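Local coordinates for protein diheme cytochrome c (Shewanella baltica, PDB 3U99) that carries two covalently attached c-type haems and serves in electron transfer, at the heme c site. Sequence-based numbering; all coordinates share one arbitrary frame.

The heme c site. Residues 15, 18-19, 21-23, 26, 36, 39, 43, 46-47, 49-51, 61, 65, 90-92, 117, 119. With HEC (heme c), chain B.
His23 holds its imidazole in the crowded position between backbone N and carbonyl carbon (chi1 53°), whereas His46 has CG anti to the backbone N (chi1 -176°), and the two rings meet the iron from opposite faces of the porphyrin. This is the first haem of a dihaem cytochrome c, attached through a CXXCH motif formed by residues 19-23. Cys19 SG and Cys22 SG, each beside its own backbone N, make thioether bonds to HEC CAB and CAC, and His23 follows as the proximal ligand. His23 NE2 and His46 NE2 each lie 2.0 Å from HEC FE, in line at 178°, giving a near-octahedral, six-coordinate iron.

The His46 ring is sandwiched: Phe47 CD2 sits over the centre of one face and Ala51 CB, nearer the rim, over the other, so its rotation is restricted. Phe47 also reaches the haem, Phe47 CD2 lying 3.4 Å from the meso carbon HEC CHA, while Ala51 CB lies over the pyrrole ring of NC in a CH-pi contact.

On the His23 side, Tyr26 lays CE2 against the pyrrole of NA, 3.6 Å from HEC C3A. Its hydroxyl OH rides above the rim of the His23 ring and donates to Ser119 O at 2.7 Å, approaching from above the carbonyl plane. Tyr15 OH donates to the backbone carbonyl oxygen Tyr26 O, in its plane and on a lone pair. An alanine in place of Tyr26 would remove this ring and hydroxyl and would probably loosen both the packing beside His23 and the tie to the Ser119 loop.

At the propionates, carboxylate oxygen HEC O2A accepts from Ser119 OG (2.6 Å) and Thr92 OG1 (2.9 Å), and O1A takes the backbone N-H of Thr92. The extended but poorly ordered Lys90 places NZ 3.1 Å from HEC O2D of the other propionate, a salt bridge likely to offset part of its charge. Trp36 CZ3 and Ile39 CD1 pack against methyl CMA at the opposite, apolar edge from Cys22.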
ATOM      1  N   TYR A  15      11.666   5.929  -3.949  1.00  8.51           N
ATOM      2  CA  TYR A  15      10.294   5.497  -3.847  1.00  8.37           C
ATOM      3  C   TYR A  15       9.753   5.612  -2.438  1.00  8.07           C
ATOM      4  O   TYR A  15       8.645   6.078  -2.205  1.00  8.62           O
ATOM      5  CB  TYR A  15      10.221   4.041  -4.389  1.00  8.71           C
ATOM      6  CG  TYR A  15       8.813   3.498  -4.155  1.00  9.05           C
ATOM      7  CD1 TYR A  15       7.728   3.963  -4.860  1.00  8.73           C
ATOM      8  CD2 TYR A  15       8.534   2.528  -3.230  1.00  8.98           C
ATOM      9  CE1 TYR A  15       6.444   3.495  -4.651  1.00  8.36           C
ATOM     10  CE2 TYR A  15       7.244   2.037  -2.971  1.00  8.69           C
ATOM     11  CZ  TYR A  15       6.211   2.527  -3.703  1.00  7.81           C
ATOM     12  OH  TYR A  15       4.925   2.097  -3.529  1.00  9.10           O
ATOM     13  N   GLU A  18       9.214   9.349  -1.639  1.00  8.62           N
ATOM     14  CA  GLU A  18       8.159  10.020  -2.373  1.00  9.06           C
ATOM     15  C   GLU A  18       6.797   9.391  -2.128  1.00  9.43           C
ATOM     16  O   GLU A  18       5.784  10.092  -2.073  1.00 15.84           O
ATOM     17  CB  GLU A  18       8.461  10.019  -3.870  1.00 10.56           C
ATOM     18  CG  GLU A  18       9.707  10.791  -4.230  1.00 11.96           C
ATOM     19  CD  GLU A  18       9.714  12.273  -4.066  1.00 16.56           C
ATOM     20  OE1 GLU A  18       8.649  12.828  -3.699  1.00 17.82           O
ATOM     21  OE2 GLU A  18      10.784  12.887  -4.350  1.00 24.05           O
ATOM     22  N   CYS A  19       6.735   8.092  -2.038  1.00  7.95           N
ATOM     23  CA  CYS A  19       5.486   7.394  -1.931  1.00  8.36           C
ATOM     24  C   CYS A  19       5.166   6.903  -0.548  1.00  8.44           C
ATOM     25  O   CYS A  19       4.161   6.216  -0.357  1.00  9.09           O
ATOM     26  CB  CYS A  19       5.417   6.271  -2.986  1.00  8.11           C
ATOM     27  SG  CYS A  19       5.544   6.821  -4.684  1.00  8.46           S
ATOM     28  N   SER A  21       5.151   9.410   1.914  1.00 11.50           N
ATOM     29  CA  SER A  21       4.907  10.749   2.416  1.00 13.59           C
ATOM     30  C   SER A  21       3.567  10.924   3.128  1.00 14.24           C
ATOM     31  O   SER A  21       3.482  11.642   4.126  1.00 19.79           O
ATOM     32  CB  SER A  21       4.970  11.682   1.169  1.00 18.66           C
ATOM     33  OG  SER A  21       4.941  12.985   1.729  0.50 17.29           O
ATOM     34  N   CYS A  22       2.526  10.290   2.621  1.00 11.94           N
ATOM     35  CA  CYS A  22       1.178  10.450   3.152  1.00 10.89           C
ATOM     36  C   CYS A  22       0.626   9.185   3.784  1.00 10.91           C
ATOM     37  O   CYS A  22      -0.328   9.151   4.557  1.00 17.39           O
ATOM     38  CB  CYS A  22       0.230  10.804   2.001  1.00 10.58           C
ATOM     39  SG  CYS A  22       0.630  12.444   1.300  1.00 12.24           S
ATOM     40  N   HIS A  23       1.162   8.027   3.419  1.00  9.98           N
ATOM     41  CA  HIS A  23       0.859   6.682   3.833  1.00  9.16           C
ATOM     42  C   HIS A  23       2.146   5.883   3.692  1.00  8.24           C
ATOM     43  O   HIS A  23       3.138   6.359   3.166  1.00  9.39           O
ATOM     44  CB  HIS A  23      -0.247   6.068   2.987  1.00  8.84           C
ATOM     45  CG  HIS A  23      -0.072   6.102   1.506  1.00  8.56           C
ATOM     46  ND1 HIS A  23       0.869   5.382   0.825  1.00  8.10           N
ATOM     47  CD2 HIS A  23      -0.750   6.803   0.619  1.00  8.08           C
ATOM     48  CE1 HIS A  23       0.735   5.652  -0.478  1.00  7.50           C
ATOM     49  NE2 HIS A  23      -0.249   6.521  -0.646  1.00  7.31           N
ATOM     50  N   TYR A  26       3.972   1.360  -0.174  1.00  7.63           N
ATOM     51  CA  TYR A  26       3.504   0.036  -0.537  1.00  8.53           C
ATOM     52  C   TYR A  26       4.548  -0.731  -1.333  1.00  8.41           C
ATOM     53  O   TYR A  26       5.056  -0.220  -2.323  1.00  7.94           O
ATOM     54  CB  TYR A  26       2.239   0.103  -1.373  1.00  8.55           C
ATOM     55  CG  TYR A  26       1.086   0.735  -0.623  1.00  8.50           C
ATOM     56  CD1 TYR A  26       0.530   0.086   0.483  1.00  8.18           C
ATOM     57  CD2 TYR A  26       0.563   1.956  -0.967  1.00  8.50           C
ATOM     58  CE1 TYR A  26      -0.516   0.670   1.179  1.00  9.23           C
ATOM     59  CE2 TYR A  26      -0.484   2.537  -0.291  1.00  9.12           C
ATOM     60  CZ  TYR A  26      -1.024   1.876   0.804  1.00  8.92           C
ATOM     61  OH  TYR A  26      -2.046   2.527   1.447  1.00 11.04           O
ATOM     62  N   TRP A  36       0.185  -0.252 -11.592  1.00  8.97           N
ATOM     63  CA  TRP A  36       1.048   0.850 -11.143  1.00  9.44           C
ATOM     64  C   TRP A  36       1.044   1.992 -12.185  1.00  9.60           C
ATOM     65  O   TRP A  36       0.984   3.165 -11.788  1.00 10.65           O
ATOM     66  CB  TRP A  36       2.463   0.371 -10.923  1.00  8.95           C
ATOM     67  CG  TRP A  36       2.673  -0.380  -9.632  1.00  8.13           C
ATOM     68  CD1 TRP A  36       3.216  -1.614  -9.541  1.00  8.13           C
ATOM     69  CD2 TRP A  36       2.344   0.064  -8.322  1.00  7.96           C
ATOM     70  NE1 TRP A  36       3.256  -1.988  -8.221  1.00  7.87           N
ATOM     71  CE2 TRP A  36       2.734  -0.958  -7.461  1.00  7.74           C
ATOM     72  CE3 TRP A  36       1.799   1.208  -7.774  1.00  8.25           C
ATOM     73  CZ2 TRP A  36       2.576  -0.892  -6.067  1.00  8.24           C
ATOM     74  CZ3 TRP A  36       1.648   1.293  -6.420  1.00  9.49           C
ATOM     75  CH2 TRP A  36       2.032   0.248  -5.564  1.00  9.48           C
ATOM     76  N   ILE A  39      -1.772   4.339 -11.815  1.00 10.46           N
ATOM     77  CA  ILE A  39      -1.597   5.278 -10.712  1.00 10.24           C
ATOM     78  C   ILE A  39      -0.640   6.376 -11.044  1.00 10.34           C
ATOM     79  O   ILE A  39      -0.921   7.565 -10.847  1.00 10.94           O
ATOM     80  CB  ILE A  39      -1.174   4.473  -9.438  1.00 10.63           C
ATOM     81  CG1 ILE A  39      -2.329   3.616  -8.946  1.00 11.01           C
ATOM     82  CG2 ILE A  39      -0.679   5.422  -8.361  1.00 12.34           C
ATOM     83  CD1 ILE A  39      -2.097   2.660  -7.816  1.00 13.60           C
ATOM     84  N   LEU A  43      -0.879  11.241 -11.157  1.00  9.57           N
ATOM     85  CA  LEU A  43      -0.712  11.404  -9.712  1.00  8.90           C
ATOM     86  C   LEU A  43      -1.399  12.634  -9.178  1.00  9.19           C
ATOM     87  O   LEU A  43      -1.675  12.728  -7.976  1.00  9.17           O
ATOM     88  CB  LEU A  43       0.773  11.450  -9.310  1.00  8.58           C
ATOM     89  CG  LEU A  43       1.493  10.104  -9.407  1.00  9.04           C
ATOM     90  CD1 LEU A  43       2.979  10.262  -9.242  1.00 11.17           C
ATOM     91  CD2 LEU A  43       0.933   9.117  -8.371  1.00 10.66           C
ATOM     92  N   HIS A  46      -5.199  11.590  -7.245  1.00  9.27           N
ATOM     93  CA  HIS A  46      -4.766  10.372  -6.508  1.00  8.42           C
ATOM     94  C   HIS A  46      -5.647  10.138  -5.319  1.00  9.50           C
ATOM     95  O   HIS A  46      -5.352  10.567  -4.213  1.00  9.92           O
ATOM     96  CB  HIS A  46      -3.318  10.578  -6.133  1.00  8.61           C
ATOM     97  CG  HIS A  46      -2.651   9.439  -5.471  1.00  7.96           C
ATOM     98  ND1 HIS A  46      -2.196   8.373  -6.207  1.00  8.21           N
ATOM     99  CD2 HIS A  46      -2.397   9.214  -4.192  1.00  7.87           C
ATOM    100  CE1 HIS A  46      -1.623   7.522  -5.341  1.00  8.54           C
ATOM    101  NE2 HIS A  46      -1.727   8.003  -4.091  1.00  6.92           N
ATOM    102  N   PHE A  47      -6.773   9.458  -5.588  1.00 10.68           N
ATOM    103  CA  PHE A  47      -7.603   8.967  -4.496  1.00 12.80           C
ATOM    104  C   PHE A  47      -8.066  10.061  -3.530  1.00 13.17           C
ATOM    105  O   PHE A  47      -8.204   9.887  -2.320  1.00 16.89           O
ATOM    106  CB  PHE A  47      -6.846   7.876  -3.718  1.00 13.10           C
ATOM    107  CG  PHE A  47      -6.412   6.738  -4.615  1.00 11.98           C
ATOM    108  CD1 PHE A  47      -7.343   6.006  -5.369  1.00 14.19           C
ATOM    109  CD2 PHE A  47      -5.078   6.417  -4.717  1.00 11.96           C
ATOM    110  CE1 PHE A  47      -6.916   4.927  -6.132  1.00 14.63           C
ATOM    111  CE2 PHE A  47      -4.672   5.341  -5.461  1.00 12.43           C
ATOM    112  CZ  PHE A  47      -5.574   4.607  -6.199  1.00 13.75           C
ATOM    113  N   ASP A  49      -6.394  13.037  -3.200  1.00 12.64           N
ATOM    114  CA  ASP A  49      -5.255  13.887  -2.921  1.00 12.80           C
ATOM    115  C   ASP A  49      -4.527  14.180  -4.219  1.00 11.08           C
ATOM    116  O   ASP A  49      -4.741  13.602  -5.265  1.00 14.03           O
ATOM    117  CB  ASP A  49      -4.237  13.322  -1.931  1.00 14.86           C
ATOM    118  CG  ASP A  49      -3.745  14.436  -1.013  0.50 17.54           C
ATOM    119  OD1 ASP A  49      -3.541  14.135   0.191  0.50 19.68           O
ATOM    120  OD2 ASP A  49      -3.545  15.606  -1.419  0.50 17.61           O
ATOM    121  N   ASN A  50      -3.591  15.095  -4.150  1.00 11.25           N
ATOM    122  CA  ASN A  50      -2.696  15.381  -5.272  1.00 11.23           C
ATOM    123  C   ASN A  50      -1.287  14.930  -4.949  1.00  9.71           C
ATOM    124  O   ASN A  50      -0.608  15.576  -4.133  1.00 10.74           O
ATOM    125  CB  ASN A  50      -2.779  16.873  -5.556  1.00 13.38           C
ATOM    126  CG  ASN A  50      -1.934  17.305  -6.726  1.00 13.08           C
ATOM    127  OD1 ASN A  50      -0.926  16.664  -7.061  1.00 12.23           O
ATOM    128  ND2 ASN A  50      -2.348  18.412  -7.340  1.00 16.77           N
ATOM    129  N   ALA A  51      -0.871  13.845  -5.567  1.00  8.81           N
ATOM    130  CA  ALA A  51       0.416  13.241  -5.305  1.00  8.55           C
ATOM    131  C   ALA A  51       1.403  13.580  -6.403  1.00  9.14           C
ATOM    132  O   ALA A  51       2.423  12.926  -6.520  1.00 10.02           O
ATOM    133  CB  ALA A  51       0.244  11.726  -5.147  1.00  9.64           C
ATOM    134  N   ILE A  61      10.059   6.844 -10.468  1.00  8.10           N
ATOM    135  CA  ILE A  61       9.116   6.088  -9.637  1.00  9.05           C
ATOM    136  C   ILE A  61       8.377   5.043 -10.451  1.00  8.80           C
ATOM    137  O   ILE A  61       8.281   3.880 -10.073  1.00  8.32           O
ATOM    138  CB  ILE A  61       8.153   7.060  -8.931  1.00 10.53           C
ATOM    139  CG1 ILE A  61       8.858   7.939  -7.919  1.00 13.80           C
ATOM    140  CG2 ILE A  61       7.009   6.268  -8.291  1.00 10.89           C
ATOM    141  CD1 ILE A  61       9.387   7.260  -6.776  1.00 17.37           C
ATOM    142  N   LEU A  65       8.534   0.956 -10.085  1.00  8.24           N
ATOM    143  CA  LEU A  65       7.360   0.155  -9.796  1.00  8.13           C
ATOM    144  C   LEU A  65       7.127  -0.857 -10.880  1.00  8.21           C
ATOM    145  O   LEU A  65       6.780  -1.988 -10.574  1.00  9.12           O
ATOM    146  CB  LEU A  65       6.159   1.099  -9.622  1.00  8.06           C
ATOM    147  CG  LEU A  65       6.126   1.905  -8.321  1.00  7.92           C
ATOM    148  CD1 LEU A  65       5.042   2.989  -8.366  1.00 10.14           C
ATOM    149  CD2 LEU A  65       5.863   1.012  -7.133  1.00 10.44           C
ATOM    150  N   LYS A  90      -7.101   0.375  -6.394  1.00 17.49           N
ATOM    151  CA  LYS A  90      -6.409   0.222  -5.146  1.00 15.51           C
ATOM    152  C   LYS A  90      -5.939  -1.202  -4.887  1.00 13.65           C
ATOM    153  O   LYS A  90      -6.508  -2.154  -5.387  1.00 14.15           O
ATOM    154  CB  LYS A  90      -7.432   0.626  -4.095  1.00 17.76           C
ATOM    155  CG  LYS A  90      -7.888   2.064  -4.230  1.00 23.01           C
ATOM    156  CD  LYS A  90      -8.758   2.369  -3.016  1.00 26.66           C
ATOM    157  CE  LYS A  90      -9.179   3.818  -2.919  1.00 30.10           C
ATOM    158  NZ  LYS A  90     -10.045   4.042  -1.697  1.00 37.67           N
ATOM    159  N   ILE A  91      -4.913  -1.381  -4.069  1.00 11.54           N
ATOM    160  CA  ILE A  91      -4.532  -2.722  -3.583  1.00 10.53           C
ATOM    161  C   ILE A  91      -5.706  -3.387  -2.882  1.00 10.30           C
ATOM    162  O   ILE A  91      -5.931  -4.565  -3.053  1.00 10.33           O
ATOM    163  CB  ILE A  91      -3.313  -2.622  -2.691  1.00 10.22           C
ATOM    164  CG1 ILE A  91      -2.097  -2.108  -3.478  1.00 10.45           C
ATOM    165  CG2 ILE A  91      -2.985  -3.975  -2.107  1.00 12.07           C
ATOM    166  CD1 ILE A  91      -0.957  -1.584  -2.604  1.00 11.73           C
ATOM    167  N   THR A  92      -6.407  -2.600  -2.089  1.00 10.54           N
ATOM    168  CA  THR A  92      -7.499  -3.151  -1.251  1.00 10.17           C
ATOM    169  C   THR A  92      -8.697  -3.545  -2.101  1.00 12.39           C
ATOM    170  O   THR A  92      -9.658  -4.092  -1.525  1.00 17.40           O
ATOM    171  CB  THR A  92      -7.904  -2.147  -0.162  1.00 11.69           C
ATOM    172  OG1 THR A  92      -8.175  -0.893  -0.797  1.00 16.05           O
ATOM    173  CG2 THR A  92      -6.772  -1.964   0.850  1.00 13.22           C
ATOM    174  N   SER A 117      -9.768   1.870   7.916  1.00 13.03           N
ATOM    175  CA  SER A 117      -9.820   1.202   6.646  1.00 12.61           C
ATOM    176  C   SER A 117      -8.590   0.357   6.519  1.00 11.42           C
ATOM    177  O   SER A 117      -7.660   0.435   7.297  1.00 13.52           O
ATOM    178  CB  SER A 117      -9.891   2.282   5.589  1.00 16.02           C
ATOM    179  OG  SER A 117      -8.701   2.938   5.477  1.00 21.09           O
ATOM    180  N   SER A 119      -6.441   0.455   4.100  1.00 11.24           N
ATOM    181  CA  SER A 119      -5.367   1.058   3.294  1.00  9.95           C
ATOM    182  C   SER A 119      -4.076   1.222   4.041  1.00  9.80           C
ATOM    183  O   SER A 119      -3.027   1.046   3.427  1.00 10.97           O
ATOM    184  CB  SER A 119      -5.843   2.428   2.792  1.00 11.68           C
ATOM    185  OG  SER A 119      -6.889   2.349   1.896  0.33  8.42           O
TER
HETATM  186 FE   HEC B 700      -0.997   7.246  -2.402  1.00  6.18          FE
HETATM  187  CHA HEC B 700      -3.808   5.559  -1.713  1.00  8.44           C
HETATM  188  CHB HEC B 700       0.211   4.590  -4.148  1.00  7.35           C
HETATM  189  CHC HEC B 700       1.875   8.925  -2.940  1.00  7.29           C
HETATM  190  CHD HEC B 700      -2.286   9.963  -0.817  1.00  8.22           C
HETATM  191  NA  HEC B 700      -1.669   5.404  -2.855  1.00  7.22           N
HETATM  192  C1A HEC B 700      -2.875   4.862  -2.440  1.00  7.47           C
HETATM  193  C2A HEC B 700      -2.964   3.480  -2.880  1.00  8.28           C
HETATM  194  C3A HEC B 700      -1.815   3.219  -3.546  1.00  8.04           C
HETATM  195  C4A HEC B 700      -1.038   4.450  -3.552  1.00  6.71           C
HETATM  196  CMA HEC B 700      -1.430   1.931  -4.220  1.00  9.92           C
HETATM  197  CAA HEC B 700      -4.129   2.611  -2.614  1.00  9.88           C
HETATM  198  CBA HEC B 700      -4.095   2.016  -1.221  1.00 10.45           C
HETATM  199  CGA HEC B 700      -5.216   0.987  -1.065  1.00 10.54           C
HETATM  200  O1A HEC B 700      -5.104  -0.091  -1.707  1.00 11.24           O
HETATM  201  O2A HEC B 700      -6.212   1.222  -0.355  1.00 15.56           O
HETATM  202  NB  HEC B 700       0.719   6.836  -3.391  1.00  6.34           N
HETATM  203  C1B HEC B 700       1.020   5.689  -4.088  1.00  6.98           C
HETATM  204  C2B HEC B 700       2.275   5.894  -4.777  1.00  7.45           C
HETATM  205  C3B HEC B 700       2.742   7.112  -4.451  1.00  7.15           C
HETATM  206  C4B HEC B 700       1.795   7.692  -3.568  1.00  7.01           C
HETATM  207  CMB HEC B 700       2.890   4.831  -5.679  1.00  8.69           C
HETATM  208  CAB HEC B 700       3.990   7.858  -4.918  1.00  8.42           C
HETATM  209  CBB HEC B 700       3.918   8.097  -6.440  1.00 10.03           C
HETATM  210  NC  HEC B 700      -0.312   9.074  -1.944  1.00  6.89           N
HETATM  211  C1C HEC B 700       0.920   9.569  -2.192  1.00  7.30           C
HETATM  212  C2C HEC B 700       1.111  10.874  -1.661  1.00  7.85           C
HETATM  213  C3C HEC B 700      -0.064  11.160  -1.060  1.00  8.39           C
HETATM  214  C4C HEC B 700      -0.961  10.087  -1.268  1.00  7.79           C
HETATM  215  CMC HEC B 700       2.434  11.655  -1.686  1.00 11.40           C
HETATM  216  CAC HEC B 700      -0.387  12.408  -0.272  1.00  9.70           C
HETATM  217  CBC HEC B 700      -0.234  13.735  -0.995  1.00 11.04           C
HETATM  218  ND  HEC B 700      -2.729   7.679  -1.512  1.00  6.97           N
HETATM  219  C1D HEC B 700      -3.069   8.876  -0.957  1.00  8.31           C
HETATM  220  C2D HEC B 700      -4.438   8.789  -0.416  1.00  9.69           C
HETATM  221  C3D HEC B 700      -4.875   7.542  -0.658  1.00  9.54           C
HETATM  222  C4D HEC B 700      -3.773   6.859  -1.302  1.00  8.19           C
HETATM  223  CMD HEC B 700      -5.264   9.924   0.142  1.00 13.21           C
HETATM  224  CAD HEC B 700      -6.220   7.004  -0.300  1.00 12.06           C
HETATM  225  CBD HEC B 700      -6.236   6.302   1.100  1.00 18.08           C
HETATM  226  CGD HEC B 700      -7.672   5.925   1.452  1.00 22.89           C
HETATM  227  O1D HEC B 700      -7.643   5.549   2.754  1.00 32.91           O
HETATM  228  O2D HEC B 700      -8.344   5.374   0.459  1.00 32.48           O
HETATM  229  O   HOH W   1      -9.678   7.775  -1.194  1.00 46.84           O